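Local coordinates for hypothetical protein HI1011 (Haemophilus influenzae, PDB 1YZY) that catalyses the ATP-dependent phosphorylation of 3-oxo-tetronate to 3-oxo-tetronate 4-phosphate, at residues E205-A208 / E209-D213; S13-A16 / S17-E21; Q292-I295 / A296-S300. All coordinates share one frame; numbering follows the deposited sequence.

In the fold
Contacts 1 and 2 belong to the sugar-binding N-terminal domain and contact 3 to the nucleotide-binding C-terminal domain; the centres of contacts 1 and 3 are about 52 Å apart. Contacts 1 and 2 link turns towards the C-terminal ends of helices 202-210 and 9-20, whereas contact 3 joins the end of helix 286-295 to a loop. Contact 2 sits nearest the middle of the chain, about 7 Å from its centre, and pairs a buried apolar face with a polar one that carries a water. Contact 1, partly buried, relies on small and branched apolar side chains, and its helix shares helix 221-232 as a neighbour with contact 2. Contact 3 is a surface contact, where an asparagine side chain bonds to the helix end above an indole.

Contact 1. Residues E205-A208 / E209-D213; sequences EVLA and EAVAD
The backbone oxygen of L207 receives the N-H of V211, with L207 O and V211 N 2.8 Å apart and an N-H...O angle of 160°. One residue back, A210 N bonds to V206 O at 2.9 Å, while E209 N reaches E205 O only weakly. These are the last i to i+4 bonds of helix 202-210, and V211 is the first residue to leave helical backbone angles.

The side chains follow the same spacing. L207 has CG anti to its own N (chi1 -176°), which carries the branch along the helix until CD1 meets V211 CG1 at 3.7 Å; the two side chains cross obliquely. V211 CG2 takes the place between its backbone N and carbonyl carbon, and is thereby brought to 3.1 Å from L207 O, the same oxygen that accepts the V211 N-H. A210 CB is a looser neighbour of L207 CD1.

Outside the turn, L207 rests on F183 and both V206 and A210 on V179 of helix 176-188, whereas A208 meets Y226 of helix 221-232. Small alanines suit a helix with neighbours on two flanks, and the branched L207 and V211 are buried. E205 and E209 are exposed residues, as suits their carboxylates, yet E205 also packs on Y226, and E209 lies against A176 and R230. Polar contact across the turn is main-chain, and the contact between side chains is apolar, without a charged pair between the two segments.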
ATOM      1  N   GLU A 205     -15.158  10.195  10.957  1.00 13.68           N
ATOM      2  CA  GLU A 205     -15.932  11.029  10.051  1.00 18.46           C
ATOM      3  C   GLU A 205     -16.002  12.457  10.627  1.00 16.87           C
ATOM      4  O   GLU A 205     -15.959  13.449   9.889  1.00 19.57           O
ATOM      5  CB  GLU A 205     -17.323  10.412   9.912  1.00 24.30           C
ATOM      6  CG  GLU A 205     -18.227  11.014   8.852  1.00 34.55           C
ATOM      7  CD  GLU A 205     -19.460  10.153   8.593  1.00 41.88           C
ATOM      8  OE1 GLU A 205     -20.157  10.400   7.586  1.00 48.12           O
ATOM      9  OE2 GLU A 205     -19.728   9.218   9.385  1.00 43.43           O
ATOM     10  N   VAL A 206     -16.135  12.546  11.949  1.00 19.06           N
ATOM     11  CA  VAL A 206     -16.181  13.829  12.656  1.00 14.93           C
ATOM     12  C   VAL A 206     -14.805  14.491  12.584  1.00 12.56           C
ATOM     13  O   VAL A 206     -14.694  15.676  12.267  1.00 13.24           O
ATOM     14  CB  VAL A 206     -16.572  13.625  14.151  1.00 20.51           C
ATOM     15  CG1 VAL A 206     -16.364  14.912  14.947  1.00 16.59           C
ATOM     16  CG2 VAL A 206     -18.028  13.175  14.260  1.00 17.32           C
ATOM     17  N   LEU A 207     -13.767  13.729  12.933  1.00  9.86           N
ATOM     18  CA  LEU A 207     -12.386  14.214  12.901  1.00 14.91           C
ATOM     19  C   LEU A 207     -12.023  14.688  11.498  1.00 12.60           C
ATOM     20  O   LEU A 207     -11.458  15.764  11.333  1.00 14.58           O
ATOM     21  CB  LEU A 207     -11.410  13.118  13.355  1.00 15.60           C
ATOM     22  CG  LEU A 207      -9.936  13.545  13.463  1.00 15.51           C
ATOM     23  CD1 LEU A 207      -9.813  14.784  14.339  1.00 16.52           C
ATOM     24  CD2 LEU A 207      -9.096  12.420  14.035  1.00 18.53           C
ATOM     25  N   ALA A 208     -12.362  13.880  10.497  1.00 16.23           N
ATOM     26  CA  ALA A 208     -12.095  14.212   9.097  1.00 19.67           C
ATOM     27  C   ALA A 208     -12.582  15.616   8.768  1.00 18.96           C
ATOM     28  O   ALA A 208     -11.906  16.379   8.069  1.00 22.35           O
ATOM     29  CB  ALA A 208     -12.773  13.204   8.184  1.00 17.11           C
ATOM     30  N   GLU A 209     -13.773  15.937   9.259  1.00 22.13           N
ATOM     31  CA  GLU A 209     -14.386  17.240   9.049  1.00 19.91           C
ATOM     32  C   GLU A 209     -13.660  18.311   9.862  1.00 16.14           C
ATOM     33  O   GLU A 209     -13.475  19.440   9.400  1.00 16.40           O
ATOM     34  CB  GLU A 209     -15.860  17.176   9.453  1.00 25.25           C
ATOM     35  CG  GLU A 209     -16.808  17.819   8.455  1.00 46.23           C
ATOM     36  CD  GLU A 209     -17.253  19.201   8.877  1.00 54.36           C
ATOM     37  OE1 GLU A 209     -18.113  19.294   9.784  1.00 58.23           O
ATOM     38  OE2 GLU A 209     -16.751  20.189   8.299  1.00 59.39           O
ATOM     39  N   ALA A 210     -13.259  17.951  11.079  1.00 16.34           N
ATOM     40  CA  ALA A 210     -12.554  18.872  11.967  1.00 20.75           C
ATOM     41  C   ALA A 210     -11.163  19.277  11.430  1.00 25.00           C
ATOM     42  O   ALA A 210     -10.763  20.440  11.535  1.00 19.15           O
ATOM     43  CB  ALA A 210     -12.441  18.254  13.367  1.00 12.78           C
ATOM     44  N   VAL A 211     -10.437  18.313  10.864  1.00 19.22           N
ATOM     45  CA  VAL A 211      -9.105  18.560  10.318  1.00 19.78           C
ATOM     46  C   VAL A 211      -9.097  18.971   8.840  1.00 21.35           C
ATOM     47  O   VAL A 211      -8.071  18.877   8.168  1.00 24.29           O
ATOM     48  CB  VAL A 211      -8.190  17.320  10.490  1.00 16.80           C
ATOM     49  CG1 VAL A 211      -7.989  17.007  11.963  1.00 15.89           C
ATOM     50  CG2 VAL A 211      -8.773  16.128   9.767  1.00 13.57           C
ATOM     51  N   ALA A 212     -10.220  19.477   8.351  1.00 21.54           N
ATOM     52  CA  ALA A 212     -10.349  19.889   6.955  1.00 20.67           C
ATOM     53  C   ALA A 212      -9.406  21.002   6.493  1.00 27.16           C
ATOM     54  O   ALA A 212      -9.212  21.192   5.292  1.00 30.30           O
ATOM     55  CB  ALA A 212     -11.778  20.292   6.678  1.00 15.25           C
ATOM     56  N   ASP A 213      -8.887  21.788   7.429  1.00 28.32           N
ATOM     57  CA  ASP A 213      -7.993  22.884   7.073  1.00 27.43           C
ATOM     58  C   ASP A 213      -6.589  22.752   7.644  1.00 25.60           C
ATOM     59  O   ASP A 213      -5.789  23.689   7.548  1.00 28.66           O
ATOM     60  CB  ASP A 213      -8.599  24.231   7.479  1.00 30.67           C
ATOM     61  CG  ASP A 213      -9.815  24.596   6.647  1.00 40.15           C
ATOM     62  OD1 ASP A 213      -9.707  24.613   5.399  1.00 48.05           O
ATOM     63  OD2 ASP A 213     -10.883  24.862   7.240  1.00 49.58           O
TER

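Contact 2. Residues S13-A16 / S17-E21; sequences SDIA and SFLVE
Along helix 9-20, which follows the first strand of the sugar-binding domain, D14 and F18 stand one turn apart with their side chains side by side and pointing the same way. D14 OD2 lies at the edge of the F18 ring, in its plane, 3.6 Å from CE2, and the carboxylate and ring planes are 80° apart. An oxygen placed there should be favoured by the slightly positive rim of the ring. With chi1 at -166°, the D14 side chain extends away from its backbone N and brings the carboxylate toward the next turn.

On the buried side I15 and L19 make the matching apolar pair, with I15 CG1 4.4 Å from L19 CG. L19 CG also lies close to I15 O, the acceptor of the L19 N-H at 2.8 Å. The same i to i+4 pattern joins S17 N to S13 O, F18 N to D14 O and V20 N to A16 O, so the turns are continuously bonded.

In the second shell, S221 OG hydrogen-bonds D14 OD2, which should help hold the carboxylate at the ring edge, while the F18 ring touches S221 and A225 of helix 221-232. A16 and L19 face strands 26-30 and 43-47, where a methyl and a leucine branch suit close contact with T26 and V45. The side chain of S13 is about 11 Å from G355, which by similarity binds ATP.

A serine hydroxyl suits position 17 on the polar flank: S17 OG is hydrogen-bonded at 3.1 Å to a water that donates to S13 O at 2.9 Å, and S13 O accepts both this water and S17 N.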
ATOM      1  N   SER A  13       0.266   1.213   0.127  1.00 14.76           N
ATOM      2  CA  SER A  13      -0.686   0.566  -0.762  1.00 18.79           C
ATOM      3  C   SER A  13      -2.070   0.600  -0.125  1.00 16.87           C
ATOM      4  O   SER A  13      -3.075   0.856  -0.789  1.00 18.91           O
ATOM      5  CB  SER A  13      -0.294  -0.893  -0.988  1.00 14.44           C
ATOM      6  OG  SER A  13       0.861  -1.014  -1.794  1.00 31.18           O
ATOM      7  N   ASP A  14      -2.109   0.305   1.169  1.00 16.92           N
ATOM      8  CA  ASP A  14      -3.353   0.277   1.929  1.00 18.94           C
ATOM      9  C   ASP A  14      -4.121   1.595   1.903  1.00 16.67           C
ATOM     10  O   ASP A  14      -5.288   1.627   1.499  1.00 19.16           O
ATOM     11  CB  ASP A  14      -3.084  -0.117   3.366  1.00 25.82           C
ATOM     12  CG  ASP A  14      -4.336  -0.498   4.119  1.00 35.95           C
ATOM     13  OD1 ASP A  14      -4.892  -1.579   3.845  1.00 39.59           O
ATOM     14  OD2 ASP A  14      -4.760   0.278   5.000  1.00 41.08           O
ATOM     15  N   ILE A  15      -3.469   2.678   2.323  1.00 13.35           N
ATOM     16  CA  ILE A  15      -4.125   3.976   2.348  1.00  9.31           C
ATOM     17  C   ILE A  15      -4.485   4.438   0.951  1.00 13.59           C
ATOM     18  O   ILE A  15      -5.533   5.058   0.758  1.00 17.95           O
ATOM     19  CB  ILE A  15      -3.294   5.059   3.102  1.00 14.53           C
ATOM     20  CG1 ILE A  15      -4.170   6.279   3.418  1.00  9.85           C
ATOM     21  CG2 ILE A  15      -2.077   5.506   2.279  1.00 11.74           C
ATOM     22  CD1 ILE A  15      -3.484   7.327   4.284  1.00 13.98           C
ATOM     23  N   ALA A  16      -3.632   4.116  -0.026  1.00 15.84           N
ATOM     24  CA  ALA A  16      -3.862   4.503  -1.419  1.00 18.19           C
ATOM     25  C   ALA A  16      -5.142   3.876  -1.962  1.00 16.35           C
ATOM     26  O   ALA A  16      -5.867   4.510  -2.731  1.00 12.35           O
ATOM     27  CB  ALA A  16      -2.667   4.122  -2.285  1.00 21.09           C
ATOM     28  N   SER A  17      -5.389   2.621  -1.603  1.00 14.20           N
ATOM     29  CA  SER A  17      -6.611   1.939  -2.014  1.00 20.23           C
ATOM     30  C   SER A  17      -7.792   2.626  -1.327  1.00 21.23           C
ATOM     31  O   SER A  17      -8.853   2.798  -1.925  1.00 19.74           O
ATOM     32  CB  SER A  17      -6.579   0.467  -1.606  1.00 19.97           C
ATOM     33  OG  SER A  17      -6.218  -0.364  -2.700  1.00 40.00           O
ATOM     34  N   PHE A  18      -7.602   2.994  -0.063  1.00 18.49           N
ATOM     35  CA  PHE A  18      -8.643   3.668   0.697  1.00 16.48           C
ATOM     36  C   PHE A  18      -9.023   5.002   0.087  1.00 15.94           C
ATOM     37  O   PHE A  18     -10.198   5.343   0.020  1.00 19.50           O
ATOM     38  CB  PHE A  18      -8.231   3.844   2.165  1.00 18.72           C
ATOM     39  CG  PHE A  18      -8.732   2.749   3.058  1.00 14.04           C
ATOM     40  CD1 PHE A  18     -10.093   2.469   3.130  1.00 12.81           C
ATOM     41  CD2 PHE A  18      -7.852   1.983   3.809  1.00 15.46           C
ATOM     42  CE1 PHE A  18     -10.575   1.441   3.934  1.00  9.62           C
ATOM     43  CE2 PHE A  18      -8.319   0.944   4.626  1.00 20.03           C
ATOM     44  CZ  PHE A  18      -9.686   0.675   4.686  1.00 19.60           C
ATOM     45  N   LEU A  19      -8.031   5.759  -0.362  1.00 16.38           N
ATOM     46  CA  LEU A  19      -8.297   7.049  -0.972  1.00 14.71           C
ATOM     47  C   LEU A  19      -9.103   6.890  -2.253  1.00 16.94           C
ATOM     48  O   LEU A  19      -9.979   7.706  -2.541  1.00 20.33           O
ATOM     49  CB  LEU A  19      -6.988   7.789  -1.252  1.00 21.02           C
ATOM     50  CG  LEU A  19      -6.137   8.103  -0.016  1.00 22.17           C
ATOM     51  CD1 LEU A  19      -4.841   8.781  -0.435  1.00 21.45           C
ATOM     52  CD2 LEU A  19      -6.913   8.989   0.954  1.00 20.49           C
ATOM     53  N   VAL A  20      -8.815   5.827  -3.003  1.00 19.31           N
ATOM     54  CA  VAL A  20      -9.495   5.534  -4.271  1.00 15.58           C
ATOM     55  C   VAL A  20     -10.912   4.990  -4.056  1.00 17.68           C
ATOM     56  O   VAL A  20     -11.839   5.327  -4.792  1.00 18.69           O
ATOM     57  CB  VAL A  20      -8.661   4.529  -5.137  1.00 15.69           C
ATOM     58  CG1 VAL A  20      -9.474   4.018  -6.333  1.00 13.45           C
ATOM     59  CG2 VAL A  20      -7.407   5.210  -5.645  1.00 17.50           C
ATOM     60  N   GLU A  21     -11.052   4.089  -3.091  1.00  9.93           N
ATOM     61  CA  GLU A  21     -12.336   3.502  -2.758  1.00 13.40           C
ATOM     62  C   GLU A  21     -13.281   4.546  -2.153  1.00 14.15           C
ATOM     63  O   GLU A  21     -14.449   4.259  -1.872  1.00  9.84           O
ATOM     64  CB  GLU A  21     -12.135   2.330  -1.793  1.00 18.17           C
ATOM     65  CG  GLU A  21     -11.506   1.111  -2.454  1.00 28.11           C
ATOM     66  CD  GLU A  21     -12.302   0.630  -3.664  1.00 31.52           C
ATOM     67  OE1 GLU A  21     -13.213  -0.202  -3.490  1.00 31.78           O
ATOM     68  OE2 GLU A  21     -12.021   1.087  -4.789  1.00 26.29           O
TER
HETATM   69  O   HOH W   1      -3.267  -0.244  -3.473  1.00 34.90           O

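Contact 3. Residues Q292-I295 / A296-S300; sequences QWVI and ANLDS
Over one face of the W293 indole lies the side-chain nitrogen of N297, ND2 standing 3.3 Å above the ring plane and displaced toward the rim; CG2 of V294 sits at the ring's edge, in plane. The amide and indole planes are 54° apart, and among the ring atoms CE2 is 3.4 Å from ND2. A chi1 of 179° swings the W293 indole toward the following loop and beneath the amide. An amide NH2 over the pi face is probably favourable electrostatically.

That same ND2 donates to W293 O at 3.0 Å, with an N-H...O angle of 138°. The bond is bent, and the oxygen lies out of the amide plane. W293 O also receives a weak bond from A296 N, whose stronger acceptor is Q292 O. N297 N bonds to V294 O at 3.0 Å.

Across the apolar flank L298 CD2 meets V294 CG1 at 4.1 Å, and L298 CD1 lies 4.3 Å from I295 CB. I295 and L298 both rest on Y345 of helix 324-345, so leucine suits a loop position turned to that helix. The indole packs edge-to-face with F273 and touches P271 and P304.

The site lies in the nucleotide-binding domain, away from the ATP-binding residues inferred by similarity. It is a helix C-terminus, that of 286-295, leaving through a type I turn from I295 to L298, with an asparagine side chain bonded to the carbonyl of W293, four residues back.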
ATOM      1  N   GLN A 292       7.575 -16.620 -27.940  1.00 19.46           N
ATOM      2  CA  GLN A 292       6.871 -16.993 -29.156  1.00 19.96           C
ATOM      3  C   GLN A 292       5.534 -17.625 -28.814  1.00 18.49           C
ATOM      4  O   GLN A 292       4.523 -17.293 -29.429  1.00 21.34           O
ATOM      5  CB  GLN A 292       7.718 -17.944 -30.015  1.00 23.47           C
ATOM      6  CG  GLN A 292       9.031 -17.336 -30.529  1.00 18.04           C
ATOM      7  CD  GLN A 292       8.839 -16.122 -31.445  1.00 25.29           C
ATOM      8  OE1 GLN A 292       7.834 -16.002 -32.151  1.00 27.74           O
ATOM      9  NE2 GLN A 292       9.827 -15.228 -31.452  1.00 21.87           N
ATOM     10  N   TRP A 293       5.535 -18.523 -27.829  1.00 16.25           N
ATOM     11  CA  TRP A 293       4.313 -19.193 -27.389  1.00 17.68           C
ATOM     12  C   TRP A 293       3.262 -18.176 -26.893  1.00 19.05           C
ATOM     13  O   TRP A 293       2.096 -18.244 -27.273  1.00 19.85           O
ATOM     14  CB  TRP A 293       4.637 -20.222 -26.299  1.00 14.61           C
ATOM     15  CG  TRP A 293       3.433 -20.966 -25.757  1.00 21.78           C
ATOM     16  CD1 TRP A 293       2.961 -22.176 -26.174  1.00 16.93           C
ATOM     17  CD2 TRP A 293       2.554 -20.540 -24.704  1.00 21.87           C
ATOM     18  NE1 TRP A 293       1.844 -22.529 -25.455  1.00 11.96           N
ATOM     19  CE2 TRP A 293       1.572 -21.541 -24.548  1.00 21.78           C
ATOM     20  CE3 TRP A 293       2.505 -19.406 -23.878  1.00 25.40           C
ATOM     21  CZ2 TRP A 293       0.546 -21.444 -23.601  1.00 21.17           C
ATOM     22  CZ3 TRP A 293       1.482 -19.311 -22.933  1.00 25.38           C
ATOM     23  CH2 TRP A 293       0.518 -20.327 -22.807  1.00 22.12           C
ATOM     24  N   VAL A 294       3.672 -17.241 -26.042  1.00 21.16           N
ATOM     25  CA  VAL A 294       2.749 -16.227 -25.524  1.00 22.16           C
ATOM     26  C   VAL A 294       2.066 -15.426 -26.633  1.00 24.52           C
ATOM     27  O   VAL A 294       0.843 -15.339 -26.672  1.00 19.06           O
ATOM     28  CB  VAL A 294       3.467 -15.220 -24.572  1.00 22.68           C
ATOM     29  CG1 VAL A 294       2.542 -14.054 -24.234  1.00 16.05           C
ATOM     30  CG2 VAL A 294       3.909 -15.920 -23.303  1.00 16.95           C
ATOM     31  N   ILE A 295       2.865 -14.800 -27.494  1.00 29.54           N
ATOM     32  CA  ILE A 295       2.337 -13.981 -28.578  1.00 32.64           C
ATOM     33  C   ILE A 295       1.478 -14.751 -29.585  1.00 31.88           C
ATOM     34  O   ILE A 295       0.617 -14.166 -30.242  1.00 32.35           O
ATOM     35  CB  ILE A 295       3.462 -13.210 -29.310  1.00 36.62           C
ATOM     36  CG1 ILE A 295       4.410 -14.177 -30.024  1.00 42.58           C
ATOM     37  CG2 ILE A 295       4.263 -12.382 -28.311  1.00 36.81           C
ATOM     38  CD1 ILE A 295       5.428 -13.488 -30.922  1.00 40.21           C
ATOM     39  N   ALA A 296       1.714 -16.054 -29.703  1.00 27.99           N
ATOM     40  CA  ALA A 296       0.952 -16.893 -30.622  1.00 29.03           C
ATOM     41  C   ALA A 296      -0.356 -17.352 -29.996  1.00 29.36           C
ATOM     42  O   ALA A 296      -1.179 -18.009 -30.647  1.00 35.02           O
ATOM     43  CB  ALA A 296       1.775 -18.091 -31.044  1.00 26.59           C
ATOM     44  N   ASN A 297      -0.542 -17.005 -28.728  1.00 28.81           N
ATOM     45  CA  ASN A 297      -1.749 -17.362 -27.999  1.00 30.02           C
ATOM     46  C   ASN A 297      -2.368 -16.122 -27.372  1.00 31.29           C
ATOM     47  O   ASN A 297      -3.084 -16.216 -26.374  1.00 32.62           O
ATOM     48  CB  ASN A 297      -1.439 -18.398 -26.918  1.00 27.94           C
ATOM     49  CG  ASN A 297      -1.244 -19.790 -27.482  1.00 26.40           C
ATOM     50  OD1 ASN A 297      -2.165 -20.373 -28.057  1.00 29.90           O
ATOM     51  ND2 ASN A 297      -0.055 -20.350 -27.288  1.00 21.21           N
ATOM     52  N   LEU A 298      -2.086 -14.960 -27.956  1.00 34.57           N
ATOM     53  CA  LEU A 298      -2.617 -13.692 -27.463  1.00 36.57           C
ATOM     54  C   LEU A 298      -4.014 -13.386 -27.990  1.00 38.05           C
ATOM     55  O   LEU A 298      -4.577 -12.330 -27.701  1.00 41.50           O
ATOM     56  CB  LEU A 298      -1.690 -12.534 -27.832  1.00 33.85           C
ATOM     57  CG  LEU A 298      -0.460 -12.285 -26.966  1.00 37.21           C
ATOM     58  CD1 LEU A 298       0.260 -11.057 -27.486  1.00 33.12           C
ATOM     59  CD2 LEU A 298      -0.863 -12.085 -25.510  1.00 38.44           C
ATOM     60  N   ASP A 299      -4.569 -14.299 -28.776  1.00 43.74           N
ATOM     61  CA  ASP A 299      -5.889 -14.082 -29.343  1.00 47.39           C
ATOM     62  C   ASP A 299      -7.016 -14.922 -28.758  1.00 45.21           C
ATOM     63  O   ASP A 299      -8.142 -14.863 -29.246  1.00 46.73           O
ATOM     64  CB  ASP A 299      -5.841 -14.220 -30.868  1.00 53.68           C
ATOM     65  CG  ASP A 299      -5.032 -13.113 -31.523  1.00 61.43           C
ATOM     66  OD1 ASP A 299      -5.630 -12.079 -31.897  1.00 68.40           O
ATOM     67  OD2 ASP A 299      -3.798 -13.269 -31.645  1.00 70.93           O
ATOM     68  N   SER A 300      -6.717 -15.727 -27.743  1.00 42.86           N
ATOM     69  CA  SER A 300      -7.754 -16.531 -27.104  1.00 45.96           C
ATOM     70  C   SER A 300      -8.656 -15.595 -26.291  1.00 48.34           C
ATOM     71  O   SER A 300      -8.343 -14.411 -26.120  1.00 51.32           O
ATOM     72  CB  SER A 300      -7.136 -17.594 -26.187  1.00 48.47           C
ATOM     73  OG  SER A 300      -7.077 -18.860 -26.828  1.00 57.19           O
TER